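Local coordinates for protein type III secretion T3S chaperone (Chlamydia trachomatis, PDB 3K29) that is a putative YscO homolog that probably acts as a coiled-coil chaperone of the type III secretion apparatus, at residues K50-Y53 with M54-I57. Numbering follows the deposited sequence.
Sequences KNHY and MQKI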
ATOM      1  N   LYS A  50     -28.879  15.732  10.161  1.00 14.49           N
ATOM      2  CA  LYS A  50     -29.944  15.045   9.430  1.00 14.89           C
ATOM      3  C   LYS A  50     -31.057  14.579  10.397  1.00 15.05           C
ATOM      4  O   LYS A  50     -32.264  14.661  10.086  1.00 14.82           O
ATOM      5  CB  LYS A  50     -29.377  13.854   8.657  1.00 14.15           C
ATOM      6  CG  LYS A  50     -30.271  13.340   7.558  1.00 19.51           C
ATOM      7  CD  LYS A  50     -29.772  11.955   7.031  1.00 23.02           C
ATOM      8  CE  LYS A  50     -30.471  11.584   5.729  1.00 31.10           C
ATOM      9  NZ  LYS A  50     -31.010  10.151   5.662  1.00 30.85           N
ATOM     10  N   ASN A  51     -30.663  14.113  11.573  1.00 14.12           N
ATOM     11  CA  ASN A  51     -31.669  13.683  12.537  0.50 15.07           C
ATOM     12  C   ASN A  51     -32.453  14.846  13.119  1.00 14.87           C
ATOM     13  O   ASN A  51     -33.654  14.746  13.322  1.00 14.46           O
ATOM     14  CB  ASN A  51     -31.042  12.759  13.593  0.50 13.95           C
ATOM     15  CG  ASN A  51     -30.701  11.400  13.002  0.50 13.83           C
ATOM     16  OD1 ASN A  51     -31.476  10.854  12.217  0.50 16.27           O
ATOM     17  ND2 ASN A  51     -29.541  10.867  13.340  0.50 15.92           N
ATOM     18  N   HIS A  52     -31.763  15.952  13.361  1.00 15.39           N
ATOM     19  CA  HIS A  52     -32.396  17.132  13.874  1.00 15.53           C
ATOM     20  C   HIS A  52     -33.446  17.596  12.869  1.00 14.63           C
ATOM     21  O   HIS A  52     -34.549  18.062  13.232  1.00 14.30           O
ATOM     22  CB  HIS A  52     -31.278  18.187  14.197  1.00 17.63           C
ATOM     23  CG  HIS A  52     -31.804  19.494  14.705  1.00 20.92           C
ATOM     24  ND1 HIS A  52     -32.793  19.580  15.664  1.00 25.73           N
ATOM     25  CD2 HIS A  52     -31.471  20.770  14.404  1.00 25.26           C
ATOM     26  CE1 HIS A  52     -33.057  20.849  15.924  1.00 24.51           C
ATOM     27  NE2 HIS A  52     -32.259  21.592  15.176  1.00 27.64           N
ATOM     28  N   TYR A  53     -33.136  17.421  11.580  1.00 15.03           N
ATOM     29  CA  TYR A  53     -34.008  17.917  10.490  1.00 14.88           C
ATOM     30  C   TYR A  53     -35.245  17.047  10.482  1.00 14.52           C
ATOM     31  O   TYR A  53     -36.389  17.517  10.459  1.00 14.10           O
ATOM     32  CB  TYR A  53     -33.226  17.808   9.174  1.00 14.41           C
ATOM     33  CG  TYR A  53     -33.872  18.326   7.921  1.00 16.03           C
ATOM     34  CD1 TYR A  53     -34.383  19.622   7.836  1.00 17.72           C
ATOM     35  CD2 TYR A  53     -33.844  17.560   6.771  1.00 17.56           C
ATOM     36  CE1 TYR A  53     -34.923  20.097   6.628  1.00 20.65           C
ATOM     37  CE2 TYR A  53     -34.390  17.993   5.586  1.00 19.41           C
ATOM     38  CZ  TYR A  53     -34.940  19.255   5.521  1.00 20.61           C
ATOM     39  OH  TYR A  53     -35.467  19.648   4.323  1.00 19.94           O
HETATM   40  N   MSE A  54     -34.996  15.754  10.538  1.00 15.65           N
HETATM   41  CA  MSE A  54     -36.078  14.768  10.591  0.50 16.05           C
HETATM   42  C   MSE A  54     -37.001  15.005  11.794  1.00 14.94           C
HETATM   43  O   MSE A  54     -38.204  15.020  11.654  1.00 14.41           O
HETATM   44  CB  MSE A  54     -35.492  13.349  10.525  0.50 16.14           C
HETATM   45  CG  MSE A  54     -34.807  13.079   9.191  0.50 18.87           C
HETATM   46 SE   MSE A  54     -34.279  11.247   8.668  0.30 24.54          SE
HETATM   47  CE  MSE A  54     -35.847  10.809   7.588  0.50 22.50           C
ATOM     48  N   GLN A  55     -36.432  15.210  12.979  1.00 16.45           N
ATOM     49  CA  GLN A  55     -37.249  15.532  14.184  1.00 17.10           C
ATOM     50  C   GLN A  55     -38.138  16.741  13.961  1.00 17.04           C
ATOM     51  O   GLN A  55     -39.297  16.702  14.342  1.00 14.35           O
ATOM     52  CB  GLN A  55     -36.372  15.892  15.388  1.00 19.30           C
ATOM     53  CG  GLN A  55     -35.752  14.716  16.124  1.00 23.48           C
ATOM     54  CD  GLN A  55     -34.565  15.117  17.087  1.00 31.44           C
ATOM     55  OE1 GLN A  55     -33.725  14.275  17.387  1.00 34.18           O
ATOM     56  NE2 GLN A  55     -34.514  16.387  17.559  1.00 30.76           N
ATOM     57  N   LYS A  56     -37.586  17.833  13.381  1.00 15.70           N
ATOM     58  CA  LYS A  56     -38.364  19.051  13.094  1.00 16.71           C
ATOM     59  C   LYS A  56     -39.505  18.757  12.107  1.00 15.27           C
ATOM     60  O   LYS A  56     -40.630  19.231  12.277  1.00 16.42           O
ATOM     61  CB  LYS A  56     -37.478  20.188  12.477  1.00 16.74           C
ATOM     62  CG  LYS A  56     -36.270  20.720  13.379  1.00 21.38           C
ATOM     63  CD  LYS A  56     -36.636  20.736  14.838  1.00 26.39           C
ATOM     64  CE  LYS A  56     -37.276  22.065  15.221  1.00 31.63           C
ATOM     65  NZ  LYS A  56     -38.074  21.909  16.455  1.00 33.59           N
ATOM     66  N   ILE A  57     -39.206  18.011  11.052  1.00 14.32           N
ATOM     67  CA  ILE A  57     -40.243  17.714  10.052  1.00 14.51           C
ATOM     68  C   ILE A  57     -41.373  16.912  10.721  1.00 14.78           C
ATOM     69  O   ILE A  57     -42.571  17.179  10.495  1.00 16.17           O
ATOM     70  CB  ILE A  57     -39.592  16.924   8.919  1.00 13.42           C
ATOM     71  CG1 ILE A  57     -38.618  17.850   8.158  1.00 15.68           C
ATOM     72  CG2 ILE A  57     -40.630  16.389   7.861  1.00 15.43           C
ATOM     73  CD1 ILE A  57     -37.625  17.032   7.309  1.00 12.76           C
TER
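Tyr53 and Ile57, one turn apart on helix 8-66, the first arm of an antiparallel helical hairpin, meet through a CH-pi contact. Along Ile57, CB lies 3.6 Å from Tyr53 O, and CG1 comes closer to that same oxygen. The terminal methyl, CD1, then reaches the aromatic ring: it sits almost centrally over one face, 3.7 Å from the Tyr53 centroid and only 9° off the ring normal. From there it touches the six ring carbons nearly evenly, with CE2 the nearest. The ring is in place to receive it because Tyr53 CG stands anti to the backbone N (chi1 -177°). The Tyr53 side chain, with the Ile57 methyl over one face of its ring, also touches Ile80, Val83 and Ala84 of helix 70-160, the second arm of the hairpin.

A second pair, His52 and Lys56, runs side by side in the same direction. The lysine chain is folded at chi2 and chi3; its CG lies over one face of the imidazole, displaced toward the rim, while Lys56 CD approaches His52 CE1 to 3.7 Å. The lysine therefore offers its aliphatic part to the ring, and its NZ is hydrogen-bonded to Gln59 OE1. Gln55 comes to the same imidazole from the edge, its amide plane turned 79° from the ring, with Gln55 NE2 4.1 Å from His52 ND1.

Four consecutive i to i+4 backbone hydrogen bonds, characteristic of an alpha-helix, hold the two turns together. The shortest joins Gln55 N to Asn51 O at 2.8 Å. In the last of them Ile57 N donates to Tyr53 O, and the isoleucine's own CD1 lies 3.4 Å from that carbonyl oxygen.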